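Local atomic coordinates of transketolase (Campylobacter jejuni, PDB entry 3L84), a protein that belongs to the transketolase family of thiamine diphosphate-dependent enzymes, built from two thiamine diphosphate-binding-type domains followed by a smaller C-terminal domain. Residues L71-L76 with Y81-E86; K131-L136 with D140-K145; D306-E309 with K313-L316; F528-S533 with W538-S543; E542-L547 with F552-V557. One frame throughout, in Å; residues are numbered along the deposited sequence.

Contact 1: residues L71-L76 with Y81-E86; sequences LLYSFL and YDLSLE
The CD2 methyl of Leu76 is a bump laid squarely on one face of the Tyr81 ring, 3.7 Å from the ring centroid and only 11° off the ring normal. This is a CH-pi contact over the middle of the ring rather than at its rim, so Tyr81 forms the flat wall and Leu76 the bump against it. The ring is brought under the methyl because Tyr81 CG stands anti to its carbonyl carbon (chi1 -73°), which turns its face to Leu76. Tyr81 N closes the same corner by donating to Leu76 O at 3.0 Å, a moderately bent bond (151° at the hydrogen).

Helix 69-79 ends here, and the chain doubles back through a loop in the thiamine diphosphate-binding domain before helix 85-88; Asp82 sits at the centre of an inverse gamma turn that swings Leu83 towards the helix again. Leu83 then pushes one methyl, CD2, into the shallow hollow between Tyr73 and Leu76. There CD2 lies 3.9 Å from Tyr73 CB and 4.1 Å from Leu76 CB, and it also meets the backbone at Tyr73 O, 3.7 Å away. The Tyr73 ring is met obliquely, and its OH bonds to Pro99 O. Beyond the pair, Pro50 packs on Tyr81 and Lys97 on Leu83.

Contact 2: residues K131-L136 with D140-K145; sequences KKAQNL and DLIDHK
Helical residues 131-136 and the irregular chain 140-145 come closest where the CA atoms of Gln134 and Ile142 stand 5.0 Å apart. The contact is the turn from helix 118-137 into strand 146-151 of the parallel sheet in the thiamine diphosphate-binding domain, a helix-to-strand connection of an alpha/beta fold.

Ile142 is the side chain that fills the angle. Its CB points at the helix and lies 3.8 Å from Gln134 CA, so the branch point rests almost on the helix backbone. The two branches then part. CG1, on the side of the Ile142 backbone N (chi1 -60°), runs towards Ala133, reaching Ala133 CB at 3.9 Å, with CD1 following alongside the same methyl. CG2 instead turns to the backbone, 4.0 Å from Gln134 N. Tyr404, from helix 391-404, touches both Ala133 and Ile142 and so covers this small apolar patch.

Gln134 works along the other flank, nearer the solvent. In the conformer described, the chain is extended beyond CG, and it is the aliphatic part that passes the loop backbone: CG lies 3.6 Å from Ile142 O.

Further along the loop, His144 is held at both ring nitrogens. NE2 bonds to Tyr404 OH, while ND1 donates to the next residue's carbonyl, Lys145 O, at 3.0 Å. The oxygen lies exactly in the imidazole plane and the N-H points almost straight at it (176°), although ND1 itself sits well above the plane of that carbonyl.

Contact 3: residues D306-E309 with K313-L316; sequences DKLE and KKEL. With ACT (acetate ion), chain D.
Three acceptors surround Lys314 NZ. It donates to Glu309 O at 2.8 Å, to Ser311 O in the link between the two helices, and weakly to OXT of an acetate ion, 3.2 Å away. The ammonium comes in above the plane of the Glu309 carbonyl, 38° out of it, rather than along a lone pair.

Lys314 reaches that far back because its chain folds twice, with bends about the CG-CD and CD-CE bonds. On the way its methylenes lie across the end of the preceding helix: CG is 3.3 Å from Leu308 O, and Leu308 CD1 faces the same methylene more loosely. Glu309 crosses over the outer part of the lysine, and its OE1 meets the aliphatic CD of Lys314 at 3.5 Å. The opposite charges, 4.7 Å apart between Glu309 OE1 and Lys314 NZ, probably attract weakly without making a salt bridge.

The acetate, probably from the crystallisation liquor, lies on the far helix. Acetate O takes a nearly straight bond from Glu315 N at 3.0 Å (168°). Acetate OXT accepts a more bent one from Lys314 N at 3.2 Å. The two successive backbone N-H groups thus share the two carboxylate oxygens, and Glu315 CB and CG border the ion.

Lys313 stands at the N-cap position. The site lies at the surface, where a short loop joins helix 293-310 to helix 314-321, and it is an anion seated at the N terminus of a helix, where first-turn N-H groups commonly bind a carboxylate.

Contact 4: residues F528-S533 with W538-S543; sequences FTLLAS and WLCLES
Apolar contacts carry most of this interface, and Leu530 and Cys540 provide its centre. Their CB atoms face each other at 3.8 Å, where the two backbones come nearest. A chi1 of -69° at Cys540 sends the sulfur along the strand to Ala532 CB, 3.7 Å from SG; it also leans back on Leu530 CB. One thiol therefore bridges two strand residues that point the same way, i and i+2. Leu530 extends in the other direction, with CD2 reaching one turn along the helix to Ser543 CB at 3.9 Å. The same CD2 also rests 3.6 Å from Cys540 O, a methyl against a backbone polar atom.

These contacts join strand 528-532 to helix 537-549, the first half of a right-handed beta-alpha-beta unit in the C-terminal domain. Within the short segments the helix runs back nearly antiparallel to the strand, at 163° and with the axes 8.2 Å apart, and Leu530, Cys540 and Ala532 fill the space between them. Val584 of the neighbouring strand packs on Cys540, while Ile629 and Leu625 of helix 622-629 touch Leu530 and Ser543, respectively.

As for hydrogen bonds, within the helix segment Ser543 OG donates back one turn to Leu539 O at 2.8 Å, tilted 34° from the carbonyl plane. Ser543 N reaches the same Leu539 O from the opposite face, at 2.9 Å, so one carbonyl satisfies both the backbone N-H and the hydroxyl of this buried serine.

Contact 5: residues E542-L547 with F552-V557; sequences ESANEL and FACNVV
The second half of the beta-alpha-beta unit, where helix 537-549 hands over to strand 554-558 in the C-terminal domain, is held by Ala544 and Leu547 against Phe552, Cys554 and Val556. Helix and strand segments are almost exactly antiparallel, at 176°, with axes 8.7 Å apart.

Ala544 is the small bump on the helix. Its CB meets Cys554 CB at 3.9 Å and Val556 CG2 at 3.4 Å, the latter tighter than an ordinary methyl-methyl contact, so the helix sits hard on the strand here. Leu547, a turn further on, straddles the thiol: Cys554 SG is 3.7 Å from both its CB and its CD1. The sulfur gets there because the CB-SG bond of Cys554 is turned to the backbone N side (chi1 -65°). Ile629 and Leu630 pack on Leu547 from beyond, and Leu630 also touches Phe552.

At the turn itself, Phe552 N donates to Leu547 O at 2.9 Å. The same oxygen lies in the plane of the Phe552 ring, at its edge, 3.6 Å from CD2.

In the fold
From the N terminus, contact 1 closes the short loop between helices 69-79 and 85-88, and contact 2 then closes the turn from helix 118-137 into strand 146-151. Contact 3, much later in the chain, joins the end of helix 293-310 to the start of helix 314-321. It lies against contact 2: Asp140 O takes a probable hydrogen bond from Lys307 NZ, and Leu141 packs on Leu308. Contacts 4 and 5 are far off in the C-terminal domain. They share Glu542 and Ser543 and seat helix 537-549 on neighbouring parallel strands 528-532 and 554-558. The first three are in series; contact 5 opens on the helix stretch where contact 4 ends, and none nests inside another.

Contact 1: residues L71-L76 with Y81-E86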
# COMPACT_ATOMS: atom_id res chain seq x y z
N LEU A 71 11.14 4.25 25.71
CA LEU A 71 11.11 5.61 26.23
C LEU A 71 9.68 6.02 26.60
O LEU A 71 9.45 6.63 27.65
CB LEU A 71 11.67 6.61 25.21
CG LEU A 71 11.73 8.07 25.65
CD1 LEU A 71 12.71 8.25 26.81
CD2 LEU A 71 12.11 9.03 24.47
N LEU A 72 8.72 5.71 25.73
CA LEU A 72 7.32 5.97 26.04
C LEU A 72 6.89 5.27 27.31
O LEU A 72 6.30 5.88 28.20
CB LEU A 72 6.41 5.57 24.88
CG LEU A 72 4.89 5.74 25.10
CD1 LEU A 72 4.51 7.14 25.42
CD2 LEU A 72 4.18 5.21 23.87
N TYR A 73 7.21 3.99 27.43
CA TYR A 73 6.82 3.23 28.62
C TYR A 73 7.48 3.80 29.88
O TYR A 73 6.84 3.89 30.93
CB TYR A 73 7.21 1.77 28.45
CG TYR A 73 6.53 1.04 27.32
CD1 TYR A 73 5.29 1.38 26.89
CD2 TYR A 73 7.16 -0.03 26.69
CE1 TYR A 73 4.67 0.67 25.85
CE2 TYR A 73 6.56 -0.74 25.69
CZ TYR A 73 5.34 -0.39 25.24
OH TYR A 73 4.72 -1.09 24.22
N SER A 74 8.74 4.18 29.78
CA SER A 74 9.42 4.80 30.92
C SER A 74 8.68 6.05 31.39
O SER A 74 8.42 6.23 32.59
CB SER A 74 10.84 5.15 30.54
OG SER A 74 11.66 4.01 30.27
N PHE A 75 8.32 6.91 30.42
CA PHE A 75 7.60 8.14 30.70
C PHE A 75 6.21 7.88 31.30
O PHE A 75 5.81 8.53 32.26
CB PHE A 75 7.50 8.97 29.43
CG PHE A 75 6.67 10.21 29.58
CD1 PHE A 75 7.08 11.22 30.41
CD2 PHE A 75 5.44 10.31 28.97
CE1 PHE A 75 6.28 12.36 30.59
CE2 PHE A 75 4.66 11.45 29.14
CZ PHE A 75 5.10 12.46 29.94
N LEU A 76 5.48 6.90 30.76
CA LEU A 76 4.14 6.60 31.32
C LEU A 76 4.26 6.11 32.76
O LEU A 76 3.50 6.53 33.65
CB LEU A 76 3.41 5.57 30.46
CG LEU A 76 3.08 6.01 29.04
CD1 LEU A 76 2.42 4.86 28.24
CD2 LEU A 76 2.16 7.24 29.01
N TYR A 81 0.91 6.75 35.18
CA TYR A 81 -0.05 5.93 34.47
C TYR A 81 -0.04 4.53 35.06
O TYR A 81 0.84 4.16 35.85
CB TYR A 81 0.27 5.88 32.99
CG TYR A 81 -0.03 7.15 32.24
CD1 TYR A 81 0.81 8.23 32.30
CD2 TYR A 81 -1.16 7.26 31.43
CE1 TYR A 81 0.54 9.39 31.56
CE2 TYR A 81 -1.44 8.41 30.73
CZ TYR A 81 -0.63 9.48 30.82
OH TYR A 81 -0.87 10.63 30.09
N ASP A 82 -1.01 3.71 34.65
CA ASP A 82 -1.16 2.36 35.17
C ASP A 82 -0.22 1.43 34.43
O ASP A 82 -0.63 0.58 33.62
CB ASP A 82 -2.62 1.92 35.01
CG ASP A 82 -2.91 0.59 35.66
OD1 ASP A 82 -2.16 0.16 36.57
OD2 ASP A 82 -3.89 -0.01 35.21
N LEU A 83 1.06 1.61 34.66
CA LEU A 83 2.13 0.80 34.06
C LEU A 83 3.19 0.76 35.14
O LEU A 83 3.63 1.83 35.58
CB LEU A 83 2.65 1.48 32.80
CG LEU A 83 3.50 0.67 31.86
CD1 LEU A 83 2.78 -0.58 31.31
CD2 LEU A 83 4.07 1.49 30.68
N SER A 84 3.50 -0.44 35.63
CA SER A 84 4.35 -0.62 36.80
C SER A 84 5.82 -0.83 36.44
O SER A 84 6.18 -1.08 35.29
CB SER A 84 3.87 -1.80 37.61
OG SER A 84 4.13 -3.00 36.93
N LEU A 85 6.67 -0.77 37.45
CA LEU A 85 8.07 -1.11 37.27
C LEU A 85 8.22 -2.56 36.82
O LEU A 85 9.01 -2.85 35.93
CB LEU A 85 8.86 -0.85 38.56
CG LEU A 85 10.38 -0.85 38.40
CD1 LEU A 85 10.86 0.34 37.54
CD2 LEU A 85 11.04 -0.82 39.79
N GLU A 86 7.44 -3.47 37.38
CA GLU A 86 7.47 -4.84 36.92
C GLU A 86 7.11 -4.95 35.43
O GLU A 86 7.69 -5.74 34.70
CB GLU A 86 6.53 -5.73 37.75
CG GLU A 86 6.85 -7.21 37.62
CD GLU A 86 8.26 -7.61 38.14
OE1 GLU A 86 8.90 -6.88 38.94
OE2 GLU A 86 8.72 -8.67 37.71

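Contact 2: residues K131-L136 with D140-K145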
# COMPACT_ATOMS: atom_id res chain seq x y z
N LYS A 131 -9.77 19.92 15.61
CA LYS A 131 -10.44 21.04 14.99
C LYS A 131 -11.93 20.82 14.79
O LYS A 131 -12.74 21.75 15.01
CB LYS A 131 -9.78 21.42 13.66
CG LYS A 131 -8.41 22.06 13.82
CD LYS A 131 -8.38 23.36 14.59
CE LYS A 131 -6.99 24.02 14.57
NZ LYS A 131 -7.00 25.36 15.21
N LYS A 132 -12.34 19.60 14.40
CA LYS A 132 -13.75 19.32 14.26
C LYS A 132 -14.44 19.29 15.63
O LYS A 132 -15.57 19.82 15.78
CB LYS A 132 -13.98 18.02 13.52
CG LYS A 132 -15.46 17.70 13.26
CD LYS A 132 -16.15 18.81 12.43
CE LYS A 132 -17.64 18.58 12.24
NZ LYS A 132 -18.29 19.70 11.52
N ALA A 133 -13.77 18.75 16.63
CA ALA A 133 -14.32 18.75 17.98
C ALA A 133 -14.53 20.19 18.47
O ALA A 133 -15.52 20.49 19.14
CB ALA A 133 -13.39 17.97 18.94
N GLN A 134 -13.59 21.08 18.15
CA GLN A 134 -13.69 22.50 18.51
C GLN A 134 -14.90 23.14 17.78
O GLN A 134 -15.64 23.94 18.35
CB GLN A 134 -12.39 23.24 18.11
CG GLN A 134 -12.20 24.63 18.68
CD GLN A 134 -11.00 25.34 18.10
OE1 GLN A 134 -9.98 24.72 17.79
NE2 GLN A 134 -11.10 26.64 17.95
N ASN A 135 -15.09 22.77 16.52
CA ASN A 135 -16.28 23.23 15.78
C ASN A 135 -17.57 22.81 16.46
O ASN A 135 -18.52 23.58 16.54
CB ASN A 135 -16.26 22.69 14.34
CG ASN A 135 -17.53 23.01 13.57
OD1 ASN A 135 -17.73 24.17 13.19
ND2 ASN A 135 -18.37 22.03 13.39
N LEU A 136 -17.64 21.57 16.94
CA LEU A 136 -18.84 21.05 17.56
C LEU A 136 -19.06 21.54 18.99
O LEU A 136 -20.19 21.86 19.37
CB LEU A 136 -18.78 19.53 17.56
CG LEU A 136 -18.90 18.84 16.20
CD1 LEU A 136 -18.72 17.34 16.40
CD2 LEU A 136 -20.24 19.15 15.52
N ASP A 140 -13.88 26.95 24.01
CA ASP A 140 -13.85 26.89 25.47
C ASP A 140 -13.58 25.46 25.95
O ASP A 140 -13.00 25.24 27.01
CB ASP A 140 -15.18 27.35 26.09
CG ASP A 140 -15.42 28.85 25.97
OD1 ASP A 140 -14.44 29.62 25.83
OD2 ASP A 140 -16.60 29.25 26.04
N LEU A 141 -14.01 24.47 25.17
CA LEU A 141 -13.91 23.08 25.58
C LEU A 141 -12.80 22.29 24.87
O LEU A 141 -12.33 21.27 25.37
CB LEU A 141 -15.24 22.36 25.35
CG LEU A 141 -16.40 22.81 26.23
CD1 LEU A 141 -17.65 21.95 25.98
CD2 LEU A 141 -16.00 22.84 27.72
N ILE A 142 -12.41 22.70 23.66
CA ILE A 142 -11.38 21.98 22.92
C ILE A 142 -10.29 22.94 22.53
O ILE A 142 -10.51 23.87 21.75
CB ILE A 142 -11.92 21.27 21.68
CG1 ILE A 142 -13.00 20.25 22.08
CG2 ILE A 142 -10.78 20.59 20.91
CD1 ILE A 142 -12.50 18.99 22.81
N ASP A 143 -9.12 22.77 23.12
CA ASP A 143 -8.00 23.72 22.92
C ASP A 143 -6.59 23.10 23.04
O ASP A 143 -5.60 23.82 23.13
CB ASP A 143 -8.15 24.94 23.79
CG ASP A 143 -7.95 24.64 25.24
OD1 ASP A 143 -7.58 23.49 25.58
OD2 ASP A 143 -8.14 25.57 26.07
N HIS A 144 -6.50 21.81 22.94
CA HIS A 144 -5.28 21.09 23.31
C HIS A 144 -4.34 21.01 22.09
O HIS A 144 -4.67 21.41 20.96
CB HIS A 144 -5.66 19.69 23.79
CG HIS A 144 -6.28 18.85 22.73
ND1 HIS A 144 -5.54 18.14 21.80
CD2 HIS A 144 -7.58 18.64 22.40
CE1 HIS A 144 -6.36 17.49 21.00
NE2 HIS A 144 -7.61 17.78 21.33
N LYS A 145 -3.13 20.53 22.35
CA LYS A 145 -2.12 20.30 21.31
C LYS A 145 -2.05 18.84 20.93
O LYS A 145 -2.56 17.95 21.63
CB LYS A 145 -0.77 20.79 21.81
CG LYS A 145 -0.72 22.27 22.12
CD LYS A 145 -0.86 23.16 20.90
CE LYS A 145 -0.81 24.66 21.25
NZ LYS A 145 -1.05 25.46 20.04

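Contact 3: residues D306-E309 with K313-L316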
# COMPACT_ATOMS: atom_id res chain seq x y z
N ASP A 306 -15.39 21.80 34.93
CA ASP A 306 -16.17 22.98 35.32
C ASP A 306 -16.60 23.79 34.09
O ASP A 306 -17.69 24.30 34.04
CB ASP A 306 -15.36 23.86 36.30
CG ASP A 306 -15.10 23.17 37.63
OD1 ASP A 306 -15.88 22.26 38.01
OD2 ASP A 306 -14.14 23.56 38.34
N LYS A 307 -15.72 23.90 33.09
CA LYS A 307 -16.12 24.55 31.83
C LYS A 307 -17.20 23.79 31.13
O LYS A 307 -18.13 24.39 30.59
CB LYS A 307 -14.91 24.72 30.90
CG LYS A 307 -13.84 25.70 31.45
CD LYS A 307 -12.73 25.94 30.43
CE LYS A 307 -12.89 27.24 29.69
NZ LYS A 307 -11.85 27.46 28.59
N LEU A 308 -17.10 22.46 31.13
CA LEU A 308 -18.15 21.65 30.50
C LEU A 308 -19.49 21.87 31.17
O LEU A 308 -20.51 22.05 30.52
CB LEU A 308 -17.78 20.17 30.56
CG LEU A 308 -18.81 19.15 30.07
CD1 LEU A 308 -19.13 19.39 28.59
CD2 LEU A 308 -18.31 17.73 30.33
N GLU A 309 -19.50 21.94 32.50
CA GLU A 309 -20.73 22.11 33.23
C GLU A 309 -21.39 23.45 32.92
O GLU A 309 -22.63 23.51 32.84
CB GLU A 309 -20.45 21.93 34.72
CG GLU A 309 -21.61 22.19 35.67
CD GLU A 309 -22.85 21.34 35.41
OE1 GLU A 309 -22.78 20.26 34.78
OE2 GLU A 309 -23.92 21.77 35.89
N LYS A 313 -23.10 22.76 25.71
CA LYS A 313 -22.75 21.60 24.89
C LYS A 313 -22.87 20.27 25.62
O LYS A 313 -22.48 19.22 25.04
CB LYS A 313 -21.30 21.71 24.41
CG LYS A 313 -21.00 22.96 23.65
CD LYS A 313 -21.82 23.09 22.43
CE LYS A 313 -21.44 24.31 21.60
NZ LYS A 313 -22.26 24.36 20.36
N LYS A 314 -23.38 20.25 26.84
CA LYS A 314 -23.40 19.02 27.65
C LYS A 314 -24.17 17.88 27.02
O LYS A 314 -23.70 16.73 27.01
CB LYS A 314 -23.97 19.26 29.06
CG LYS A 314 -23.10 20.06 29.97
CD LYS A 314 -23.73 20.21 31.36
CE LYS A 314 -24.97 21.10 31.38
NZ LYS A 314 -24.64 22.54 31.16
N GLU A 315 -25.38 18.17 26.54
CA GLU A 315 -26.22 17.13 25.95
C GLU A 315 -25.60 16.64 24.64
O GLU A 315 -25.62 15.45 24.36
CB GLU A 315 -27.66 17.62 25.72
CG GLU A 315 -28.47 17.84 27.02
CD GLU A 315 -29.99 18.00 26.79
OE1 GLU A 315 -30.53 17.58 25.73
OE2 GLU A 315 -30.64 18.52 27.72
N LEU A 316 -25.04 17.56 23.86
CA LEU A 316 -24.37 17.15 22.62
C LEU A 316 -23.21 16.19 22.93
O LEU A 316 -23.10 15.16 22.30
CB LEU A 316 -23.86 18.37 21.87
CG LEU A 316 -22.95 18.09 20.68
CD1 LEU A 316 -23.62 17.17 19.66
CD2 LEU A 316 -22.47 19.37 20.03
C ACT D . -26.67 21.41 27.97
O ACT D . -26.75 20.83 26.84
OXT ACT D . -25.64 22.12 28.15
CH3 ACT D . -27.67 21.18 29.08

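Contact 4: residues F528-S533 with W538-S543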
# COMPACT_ATOMS: atom_id res chain seq x y z
N PHE A 528 -26.96 -29.77 -5.62
CA PHE A 528 -25.96 -28.69 -5.75
C PHE A 528 -26.33 -27.56 -4.83
O PHE A 528 -27.52 -27.31 -4.62
CB PHE A 528 -25.94 -28.11 -7.16
CG PHE A 528 -25.59 -29.09 -8.21
CD1 PHE A 528 -24.33 -29.66 -8.27
CD2 PHE A 528 -26.52 -29.44 -9.18
CE1 PHE A 528 -24.02 -30.58 -9.25
CE2 PHE A 528 -26.22 -30.37 -10.16
CZ PHE A 528 -24.96 -30.92 -10.18
N THR A 529 -25.32 -26.87 -4.30
CA THR A 529 -25.51 -25.59 -3.62
C THR A 529 -24.67 -24.57 -4.34
O THR A 529 -23.47 -24.80 -4.52
CB THR A 529 -25.15 -25.66 -2.12
OG1 THR A 529 -26.01 -26.60 -1.46
CG2 THR A 529 -25.30 -24.30 -1.45
N LEU A 530 -25.29 -23.47 -4.78
CA LEU A 530 -24.56 -22.37 -5.43
C LEU A 530 -24.42 -21.28 -4.40
O LEU A 530 -25.44 -20.82 -3.86
CB LEU A 530 -25.34 -21.88 -6.65
CG LEU A 530 -25.46 -22.87 -7.84
CD1 LEU A 530 -26.41 -24.03 -7.63
CD2 LEU A 530 -25.91 -22.07 -9.06
N LEU A 531 -23.20 -20.93 -4.09
CA LEU A 531 -22.85 -19.96 -3.06
C LEU A 531 -22.20 -18.76 -3.74
O LEU A 531 -21.24 -18.95 -4.51
CB LEU A 531 -21.87 -20.60 -2.06
CG LEU A 531 -21.40 -19.74 -0.91
CD1 LEU A 531 -21.13 -20.56 0.34
CD2 LEU A 531 -20.20 -18.95 -1.31
N ALA A 532 -22.67 -17.55 -3.44
CA ALA A 532 -22.10 -16.39 -4.07
C ALA A 532 -22.23 -15.21 -3.15
O ALA A 532 -23.00 -15.24 -2.19
CB ALA A 532 -22.80 -16.08 -5.39
N SER A 533 -21.53 -14.15 -3.50
CA SER A 533 -21.69 -12.86 -2.84
C SER A 533 -21.95 -11.77 -3.89
O SER A 533 -21.65 -11.91 -5.08
CB SER A 533 -20.46 -12.49 -2.03
OG SER A 533 -19.34 -12.27 -2.85
N TRP A 538 -27.34 -13.11 -8.21
CA TRP A 538 -28.41 -13.23 -9.18
C TRP A 538 -28.06 -14.27 -10.24
O TRP A 538 -28.92 -15.07 -10.65
CB TRP A 538 -28.64 -11.85 -9.82
CG TRP A 538 -29.86 -11.82 -10.59
CD1 TRP A 538 -29.98 -11.74 -11.94
CD2 TRP A 538 -31.21 -11.86 -10.06
NE1 TRP A 538 -31.31 -11.73 -12.30
CE2 TRP A 538 -32.08 -11.79 -11.16
CE3 TRP A 538 -31.75 -11.94 -8.76
CZ2 TRP A 538 -33.47 -11.81 -11.00
CZ3 TRP A 538 -33.12 -11.94 -8.60
CH2 TRP A 538 -33.97 -11.88 -9.72
N LEU A 539 -26.80 -14.31 -10.68
CA LEU A 539 -26.37 -15.33 -11.63
C LEU A 539 -26.64 -16.72 -11.07
O LEU A 539 -27.07 -17.63 -11.80
CB LEU A 539 -24.86 -15.14 -11.94
CG LEU A 539 -24.20 -16.28 -12.70
CD1 LEU A 539 -24.76 -16.47 -14.10
CD2 LEU A 539 -22.69 -16.02 -12.78
N CYS A 540 -26.37 -16.90 -9.78
CA CYS A 540 -26.62 -18.19 -9.14
C CYS A 540 -28.11 -18.49 -9.00
O CYS A 540 -28.52 -19.63 -9.19
CB CYS A 540 -25.95 -18.27 -7.79
SG CYS A 540 -24.14 -18.35 -7.93
N LEU A 541 -28.94 -17.50 -8.69
CA LEU A 541 -30.38 -17.74 -8.65
C LEU A 541 -30.89 -18.19 -10.03
O LEU A 541 -31.68 -19.15 -10.14
CB LEU A 541 -31.14 -16.49 -8.16
CG LEU A 541 -30.96 -16.20 -6.69
CD1 LEU A 541 -31.41 -14.74 -6.40
CD2 LEU A 541 -31.70 -17.20 -5.79
N GLU A 542 -30.49 -17.47 -11.08
CA GLU A 542 -30.90 -17.80 -12.43
C GLU A 542 -30.38 -19.15 -12.85
O GLU A 542 -31.09 -19.93 -13.51
CB GLU A 542 -30.45 -16.72 -13.43
CG GLU A 542 -31.07 -15.32 -13.17
CD GLU A 542 -32.46 -15.14 -13.76
OE1 GLU A 542 -32.57 -14.97 -14.98
OE2 GLU A 542 -33.43 -15.13 -12.97
N SER A 543 -29.15 -19.47 -12.46
CA SER A 543 -28.57 -20.76 -12.81
C SER A 543 -29.26 -21.91 -12.07
O SER A 543 -29.51 -22.97 -12.64
CB SER A 543 -27.07 -20.80 -12.54
OG SER A 543 -26.40 -19.84 -13.36

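Contact 5: residues E542-L547 with F552-V557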
# COMPACT_ATOMS: atom_id res chain seq x y z
N GLU A 542 -30.49 -17.47 -11.08
CA GLU A 542 -30.90 -17.80 -12.43
C GLU A 542 -30.38 -19.15 -12.85
O GLU A 542 -31.09 -19.93 -13.51
CB GLU A 542 -30.45 -16.72 -13.43
CG GLU A 542 -31.07 -15.32 -13.17
CD GLU A 542 -32.46 -15.14 -13.76
OE1 GLU A 542 -32.57 -14.97 -14.98
OE2 GLU A 542 -33.43 -15.13 -12.97
N SER A 543 -29.15 -19.47 -12.46
CA SER A 543 -28.57 -20.76 -12.81
C SER A 543 -29.26 -21.91 -12.07
O SER A 543 -29.51 -22.97 -12.64
CB SER A 543 -27.07 -20.80 -12.54
OG SER A 543 -26.40 -19.84 -13.36
N ALA A 544 -29.62 -21.68 -10.81
CA ALA A 544 -30.33 -22.68 -10.03
C ALA A 544 -31.72 -22.95 -10.64
O ALA A 544 -32.16 -24.08 -10.73
CB ALA A 544 -30.47 -22.23 -8.59
N ASN A 545 -32.38 -21.90 -11.13
CA ASN A 545 -33.69 -22.06 -11.81
C ASN A 545 -33.53 -22.91 -13.06
O ASN A 545 -34.34 -23.79 -13.35
CB ASN A 545 -34.26 -20.69 -12.20
CG ASN A 545 -34.83 -19.93 -11.04
OD1 ASN A 545 -35.16 -20.51 -10.00
ND2 ASN A 545 -34.94 -18.59 -11.19
N GLU A 546 -32.47 -22.68 -13.84
CA GLU A 546 -32.21 -23.49 -15.01
C GLU A 546 -31.90 -24.95 -14.63
O GLU A 546 -32.41 -25.88 -15.26
CB GLU A 546 -31.09 -22.88 -15.86
CG GLU A 546 -30.76 -23.66 -17.15
CD GLU A 546 -31.91 -23.73 -18.13
OE1 GLU A 546 -32.79 -22.85 -18.07
OE2 GLU A 546 -31.93 -24.68 -18.97
N LEU A 547 -31.07 -25.16 -13.61
CA LEU A 547 -30.72 -26.50 -13.14
C LEU A 547 -31.99 -27.23 -12.67
O LEU A 547 -32.17 -28.39 -13.00
CB LEU A 547 -29.65 -26.45 -12.04
CG LEU A 547 -28.20 -26.15 -12.46
CD1 LEU A 547 -27.39 -25.64 -11.30
CD2 LEU A 547 -27.54 -27.38 -13.06
N PHE A 552 -32.40 -30.92 -11.57
CA PHE A 552 -31.46 -30.93 -10.44
C PHE A 552 -31.90 -30.00 -9.32
O PHE A 552 -31.92 -28.78 -9.51
CB PHE A 552 -30.07 -30.53 -10.90
CG PHE A 552 -29.53 -31.38 -12.03
CD1 PHE A 552 -28.79 -32.52 -11.77
CD2 PHE A 552 -29.75 -31.00 -13.35
CE1 PHE A 552 -28.30 -33.30 -12.82
CE2 PHE A 552 -29.26 -31.80 -14.42
CZ PHE A 552 -28.54 -32.93 -14.13
N ALA A 553 -32.15 -30.56 -8.14
CA ALA A 553 -32.52 -29.77 -6.96
C ALA A 553 -31.33 -28.95 -6.47
O ALA A 553 -30.23 -29.50 -6.35
CB ALA A 553 -33.03 -30.69 -5.85
N CYS A 554 -31.55 -27.67 -6.19
CA CYS A 554 -30.48 -26.76 -5.78
C CYS A 554 -30.81 -25.91 -4.56
O CYS A 554 -31.96 -25.51 -4.36
CB CYS A 554 -30.20 -25.76 -6.89
SG CYS A 554 -29.57 -26.43 -8.36
N ASN A 555 -29.80 -25.71 -3.72
CA ASN A 555 -29.77 -24.60 -2.77
C ASN A 555 -29.06 -23.42 -3.39
O ASN A 555 -28.16 -23.59 -4.20
CB ASN A 555 -29.03 -25.00 -1.47
CG ASN A 555 -29.86 -25.87 -0.54
OD1 ASN A 555 -31.01 -26.24 -0.82
ND2 ASN A 555 -29.27 -26.15 0.64
N VAL A 556 -29.43 -22.20 -2.98
CA VAL A 556 -28.68 -21.00 -3.31
C VAL A 556 -28.43 -20.26 -2.01
O VAL A 556 -29.36 -19.98 -1.25
CB VAL A 556 -29.42 -20.08 -4.29
CG1 VAL A 556 -28.59 -18.84 -4.57
CG2 VAL A 556 -29.73 -20.82 -5.63
N VAL A 557 -27.16 -19.98 -1.78
CA VAL A 557 -26.67 -19.29 -0.62
C VAL A 557 -26.09 -17.95 -1.00
O VAL A 557 -25.25 -17.87 -1.91
CB VAL A 557 -25.57 -20.14 0.06
CG1 VAL A 557 -24.84 -19.33 1.18
CG2 VAL A 557 -26.13 -21.46 0.63